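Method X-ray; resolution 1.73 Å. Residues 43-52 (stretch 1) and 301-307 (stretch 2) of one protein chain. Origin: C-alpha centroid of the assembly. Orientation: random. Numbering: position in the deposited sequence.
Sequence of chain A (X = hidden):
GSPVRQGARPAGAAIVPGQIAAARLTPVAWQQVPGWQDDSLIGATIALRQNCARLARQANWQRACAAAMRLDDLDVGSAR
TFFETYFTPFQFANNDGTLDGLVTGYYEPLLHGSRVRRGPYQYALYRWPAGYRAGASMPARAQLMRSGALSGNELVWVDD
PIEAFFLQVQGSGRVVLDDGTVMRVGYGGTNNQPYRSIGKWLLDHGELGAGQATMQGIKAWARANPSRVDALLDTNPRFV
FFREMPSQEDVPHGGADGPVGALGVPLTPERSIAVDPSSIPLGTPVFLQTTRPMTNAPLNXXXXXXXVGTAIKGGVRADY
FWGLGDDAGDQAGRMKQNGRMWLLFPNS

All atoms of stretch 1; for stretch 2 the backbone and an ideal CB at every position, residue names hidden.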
ATOM      1  N   GLY A  43     -11.254  13.267   0.731  1.00 23.27           N
ATOM      2  CA  GLY A  43     -10.889  12.143  -0.126  1.00 22.04           C
ATOM      3  C   GLY A  43     -11.915  11.022  -0.184  1.00 21.33           C
ATOM      4  O   GLY A  43     -11.897  10.214  -1.131  1.00 22.62           O
ATOM      5  N   ALA A  44     -12.850  10.944   0.749  1.00 21.02           N
ATOM      6  CA  ALA A  44     -13.756   9.790   0.705  1.00 18.92           C
ATOM      7  C   ALA A  44     -14.669   9.760  -0.534  1.00 21.52           C
ATOM      8  O   ALA A  44     -14.973   8.669  -1.063  1.00 21.36           O
ATOM      9  CB  ALA A  44     -14.605   9.749   1.993  1.00 20.57           C
ATOM     10  N   THR A  45     -15.109  10.936  -1.036  1.00 22.08           N
ATOM     11  CA  THR A  45     -15.942  10.929  -2.246  1.00 19.24           C
ATOM     12  C   THR A  45     -15.173  10.469  -3.479  1.00 21.10           C
ATOM     13  O   THR A  45     -15.798   9.974  -4.436  1.00 22.42           O
ATOM     14  CB  THR A  45     -16.521  12.304  -2.520  1.00 22.21           C
ATOM     15  OG1 THR A  45     -15.506  13.281  -2.261  1.00 22.96           O
ATOM     16  CG2 THR A  45     -17.721  12.571  -1.545  1.00 25.08           C
ATOM     17  N   ILE A  46     -13.858  10.694  -3.518  1.00 20.82           N
ATOM     18  CA  ILE A  46     -13.072  10.219  -4.666  1.00 20.79           C
ATOM     19  C   ILE A  46     -13.114   8.706  -4.723  1.00 19.55           C
ATOM     20  O   ILE A  46     -13.393   8.101  -5.766  1.00 21.89           O
ATOM     21  CB  ILE A  46     -11.625  10.750  -4.586  1.00 24.19           C
ATOM     22  CG1 ILE A  46     -11.596  12.262  -4.836  1.00 23.95           C
ATOM     23  CG2 ILE A  46     -10.717  10.087  -5.610  1.00 25.01           C
ATOM     24  CD1 ILE A  46     -10.292  12.985  -4.487  1.00 26.89           C
ATOM     25  N   ALA A  47     -12.845   8.064  -3.587  1.00 20.46           N
ATOM     26  CA  ALA A  47     -12.863   6.597  -3.544  1.00 19.92           C
ATOM     27  C   ALA A  47     -14.276   6.076  -3.718  1.00 20.80           C
ATOM     28  O   ALA A  47     -14.470   5.004  -4.304  1.00 18.41           O
ATOM     29  CB  ALA A  47     -12.258   6.080  -2.228  1.00 18.51           C
ATOM     30  N   LEU A  48     -15.272   6.838  -3.256  1.00 18.48           N
ATOM     31  CA  LEU A  48     -16.664   6.486  -3.495  1.00 18.59           C
ATOM     32  C   LEU A  48     -17.024   6.461  -4.990  1.00 21.41           C
ATOM     33  O   LEU A  48     -17.727   5.558  -5.450  1.00 19.85           O
ATOM     34  CB  LEU A  48     -17.592   7.464  -2.735  1.00 17.67           C
ATOM     35  CG  LEU A  48     -19.108   7.310  -3.046  1.00 19.52           C
ATOM     36  CD1 LEU A  48     -19.586   6.035  -2.450  1.00 24.42           C
ATOM     37  CD2 LEU A  48     -19.837   8.432  -2.331  1.00 21.55           C
ATOM     38  N   ARG A  49     -16.600   7.461  -5.765  1.00 19.90           N
ATOM     39  CA  ARG A  49     -16.901   7.416  -7.196  1.00 19.94           C
ATOM     40  C   ARG A  49     -16.196   6.251  -7.877  1.00 22.38           C
ATOM     41  O   ARG A  49     -16.769   5.615  -8.768  1.00 23.85           O
ATOM     42  CB  ARG A  49     -16.505   8.749  -7.833  1.00 22.36           C
ATOM     43  CG  ARG A  49     -17.472   9.889  -7.461  1.00 26.05           C
ATOM     44  CD  ARG A  49     -17.291  11.089  -8.400  1.00 25.79           C
ATOM     45  NE  ARG A  49     -15.910  11.563  -8.412  1.00 23.54           N
ATOM     46  CZ  ARG A  49     -15.413  12.394  -7.498  1.00 24.38           C
ATOM     47  NH1 ARG A  49     -16.198  12.831  -6.546  1.00 23.49           N
ATOM     48  NH2 ARG A  49     -14.132  12.804  -7.541  1.00 23.33           N
ATOM     49  N   GLN A  50     -14.957   5.924  -7.463  1.00 22.00           N
ATOM     50  CA  GLN A  50     -14.335   4.727  -8.054  1.00 22.76           C
ATOM     51  C   GLN A  50     -15.143   3.491  -7.700  1.00 22.63           C
ATOM     52  O   GLN A  50     -15.368   2.638  -8.543  1.00 23.08           O
ATOM     53  CB  GLN A  50     -12.885   4.556  -7.582  1.00 21.03           C
ATOM     54  CG  GLN A  50     -11.973   5.667  -8.042  1.00 26.01           C
ATOM     55  CD  GLN A  50     -11.748   5.611  -9.591  1.00 33.54           C
ATOM     56  OE1 GLN A  50     -12.179   4.677 -10.289  1.00 30.68           O
ATOM     57  NE2 GLN A  50     -11.045   6.597 -10.100  1.00 40.89           N
ATOM     58  N   ASN A  51     -15.597   3.384  -6.450  1.00 19.66           N
ATOM     59  CA  ASN A  51     -16.461   2.269  -6.062  1.00 22.91           C
ATOM     60  C   ASN A  51     -17.701   2.176  -6.959  1.00 23.63           C
ATOM     61  O   ASN A  51     -18.043   1.105  -7.458  1.00 22.12           O
ATOM     62  CB  ASN A  51     -16.880   2.466  -4.610  1.00 22.12           C
ATOM     63  CG  ASN A  51     -16.918   1.192  -3.830  1.00 22.49           C
ATOM     64  OD1 ASN A  51     -15.902   0.490  -3.719  1.00 21.98           O
ATOM     65  ND2 ASN A  51     -18.065   0.921  -3.190  1.00 20.56           N
ATOM     66  N   CYS A  52     -18.388   3.297  -7.161  1.00 25.04           N
ATOM     67  CA  CYS A  52     -19.608   3.317  -7.975  1.00 24.68           C
ATOM     68  C   CYS A  52     -19.362   2.985  -9.429  1.00 23.25           C
ATOM     69  O   CYS A  52     -20.307   2.585 -10.139  1.00 24.56           O
ATOM     70  CB  CYS A  52     -20.210   4.690  -7.860  1.00 26.59           C
ATOM     71  SG  CYS A  52     -21.166   4.892  -6.333  1.00 29.01           S
ATOM     72  N   UNK A 301     -10.922   6.307   9.941  1.00 18.64           N
ATOM     73  CA  UNK A 301     -10.914   6.612   8.501  1.00 17.77           C
ATOM     74  C   UNK A 301     -12.004   5.790   7.815  1.00 17.96           C
ATOM     75  O   UNK A 301     -12.036   4.560   8.000  1.00 20.41           O
ATOM     76  CB  UNK A 301      -9.546   6.320   7.881  1.00 17.77           C
ATOM     77  N   UNK A 302     -12.869   6.442   7.033  1.00 16.49           N
ATOM     78  CA  UNK A 302     -13.778   5.734   6.133  1.00 16.10           C
ATOM     79  C   UNK A 302     -12.989   5.341   4.898  1.00 18.36           C
ATOM     80  O   UNK A 302     -12.414   6.198   4.225  1.00 21.10           O
ATOM     81  CB  UNK A 302     -14.992   6.590   5.766  1.00 16.10           C
ATOM     82  N   UNK A 303     -12.938   4.038   4.633  1.00 19.16           N
ATOM     83  CA  UNK A 303     -12.193   3.483   3.513  1.00 19.52           C
ATOM     84  C   UNK A 303     -13.130   2.554   2.731  1.00 17.77           C
ATOM     85  O   UNK A 303     -14.280   2.249   3.130  1.00 16.90           O
ATOM     86  CB  UNK A 303     -10.945   2.740   3.993  1.00 19.52           C
ATOM     87  N   UNK A 304     -12.619   2.069   1.585  1.00 16.22           N
ATOM     88  CA  UNK A 304     -13.427   1.167   0.743  1.00 17.67           C
ATOM     89  C   UNK A 304     -12.625  -0.080   0.446  1.00 17.44           C
ATOM     90  O   UNK A 304     -11.436   0.013   0.151  1.00 18.96           O
ATOM     91  CB  UNK A 304     -13.855   1.849  -0.558  1.00 17.67           C
ATOM     92  N   UNK A 305     -13.264  -1.253   0.566  1.00 19.54           N
ATOM     93  CA  UNK A 305     -12.586  -2.521   0.258  1.00 16.68           C
ATOM     94  C   UNK A 305     -12.441  -2.675  -1.249  1.00 18.49           C
ATOM     95  O   UNK A 305     -13.410  -2.976  -1.952  1.00 19.77           O
ATOM     96  CB  UNK A 305     -13.353  -3.709   0.842  1.00 16.68           C
ATOM     97  N   UNK A 306     -11.230  -2.401  -1.772  1.00 17.79           N
ATOM     98  CA  UNK A 306     -11.043  -2.286  -3.202  1.00 19.44           C
ATOM     99  C   UNK A 306      -9.859  -3.103  -3.632  1.00 19.68           C
ATOM    100  O   UNK A 306      -9.442  -2.972  -4.796  1.00 19.19           O
ATOM    101  CB  UNK A 306     -10.865  -0.824  -3.618  1.00 19.44           C
ATOM    102  N   UNK A 307      -9.339  -3.964  -2.755  1.00 19.12           N
ATOM    103  CA  UNK A 307      -8.167  -4.747  -3.163  1.00 20.52           C
ATOM    104  C   UNK A 307      -8.142  -6.004  -2.314  1.00 23.18           C
ATOM    105  O   UNK A 307      -8.876  -6.129  -1.342  1.00 19.61           O
ATOM    106  CB  UNK A 307      -6.869  -3.951  -3.011  1.00 20.52           C
TER

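Strand 301-307 runs alongside helix 44-52 at a closest axial approach of 8.6 Å, their N-to-C directions 22° apart, so alternate strand positions can address successive helix turns.

At position 301 the CA-to-CB bond points sideways and the ideal CB has no atom of stretch 1 within 5.5 Å. Extended angles (phi/psi -146/128) fit most residues, and stretch 1 decides little. The deposited residue is Arg301, whose side chain comes no nearer to stretch 1 than 6.3 Å, from NH2 to Gly43 N, and whose NE is hydrogen-bonded elsewhere in the structure.

Position 302 points toward the helix, its ideal CB 4.9 Å from Ala44 CB. A methyl offers no polar partner, so a medium aliphatic residue such as valine, isoleucine, leucine or methionine would suit. Leu302 (chi1 t, chi2 p) makes a loose apolar contact, CD2 to Ala44 CB at 4.4 Å.

Position 303 points away from the helix, and nothing of stretch 1 lies within 5.5 Å of its ideal CB; stretch 1 leaves the choice open. It is Val303.

At 304 the bond again points toward the helix, with the ideal CB 4.8 Å from Ala47 CB and 4.0 Å from Asn51 OD1. Between the strand and the turn Ala44-Ala47-Leu48 the small alanine side chains leave room for something large and flat; leucine or methionine could also serve. Phe304 (chi1 m, chi2 83°) covers this surface and has the largest contact area of the strand, 94 Å². Ala47 C and Leu48 N lie over one ring face, and Leu48 CA sits 4.2 Å from the ring centroid, 29° off the normal, an off-centre CH-pi contact. Phe304 CD1 reaches Ala47 CB at 3.6 Å, while Phe304 CZ reaches Leu48 CB at 3.8 Å.

Position 305 points away from the helix, with no stretch 1 atom within 5.5 Å of its ideal CB. Many residues would fit as far as stretch 1 is concerned; it is Ala305.

Position 306 points toward the helix, its ideal CB 5.2 Å from Asn51 OD1. Two acceptors, that oxygen and Ala47 O, lie ahead, favouring a donor long enough to reach both: glutamine or lysine, perhaps arginine. Gln306, with chi1 m and chi2 t, extends its amide so that NE2 donates to Asn51 OD1 (3.0 Å, 163°) and to Ala47 O (3.2 Å, 153°). Ala47 O also accepts from Asn51 N at 2.9 Å, so the helix bond is kept.

Position 307 is out of reach of stretch 1, which imposes no preference. Asp307 finds its partners outside the two stretches.

Stretch 2 301-307: RLVFAQD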
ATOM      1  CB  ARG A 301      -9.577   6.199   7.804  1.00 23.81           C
ATOM      2  CG  ARG A 301      -8.517   7.269   7.453  1.00 38.27           C
ATOM      3  CD  ARG A 301      -8.959   8.054   6.339  1.00 37.24           C
ATOM      4  NE  ARG A 301      -8.039   8.954   5.661  1.00 36.25           N
ATOM      5  CZ  ARG A 301      -7.983  10.269   5.838  1.00 46.75           C
ATOM      6  NH1 ARG A 301      -8.651  10.853   6.837  1.00 50.21           N
ATOM      7  NH2 ARG A 301      -7.205  10.996   5.050  1.00 52.64           N
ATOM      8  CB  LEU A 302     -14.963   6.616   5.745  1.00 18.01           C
ATOM      9  CG  LEU A 302     -15.973   5.933   4.785  1.00 20.06           C
ATOM     10  CD1 LEU A 302     -16.664   4.687   5.370  1.00 20.72           C
ATOM     11  CD2 LEU A 302     -16.990   6.971   4.371  1.00 23.29           C
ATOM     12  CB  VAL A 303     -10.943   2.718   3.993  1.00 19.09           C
ATOM     13  CG1 VAL A 303     -10.026   3.680   4.846  1.00 18.44           C
ATOM     14  CG2 VAL A 303     -11.337   1.541   4.912  1.00 18.32           C
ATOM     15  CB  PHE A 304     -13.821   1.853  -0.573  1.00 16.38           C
ATOM     16  CG  PHE A 304     -14.811   2.975  -0.375  1.00 20.27           C
ATOM     17  CD1 PHE A 304     -14.357   4.213  -0.009  1.00 19.96           C
ATOM     18  CD2 PHE A 304     -16.180   2.764  -0.638  1.00 19.51           C
ATOM     19  CE1 PHE A 304     -15.296   5.260   0.180  1.00 20.22           C
ATOM     20  CE2 PHE A 304     -17.130   3.785  -0.452  1.00 19.09           C
ATOM     21  CZ  PHE A 304     -16.642   5.038  -0.012  1.00 17.57           C
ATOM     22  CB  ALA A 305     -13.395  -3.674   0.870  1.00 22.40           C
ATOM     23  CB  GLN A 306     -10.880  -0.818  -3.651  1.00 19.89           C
ATOM     24  CG  GLN A 306     -12.182   0.021  -3.270  1.00 18.43           C
ATOM     25  CD  GLN A 306     -12.125   1.483  -3.720  1.00 20.03           C
ATOM     26  OE1 GLN A 306     -11.075   2.154  -3.617  1.00 21.16           O
ATOM     27  NE2 GLN A 306     -13.291   2.025  -4.056  1.00 20.10           N
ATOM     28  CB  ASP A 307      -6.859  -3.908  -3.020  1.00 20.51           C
ATOM     29  CG  ASP A 307      -5.719  -4.372  -4.009  1.00 22.08           C
ATOM     30  OD1 ASP A 307      -5.924  -5.329  -4.803  1.00 23.47           O
ATOM     31  OD2 ASP A 307      -4.609  -3.755  -3.932  1.00 21.88           O
TER
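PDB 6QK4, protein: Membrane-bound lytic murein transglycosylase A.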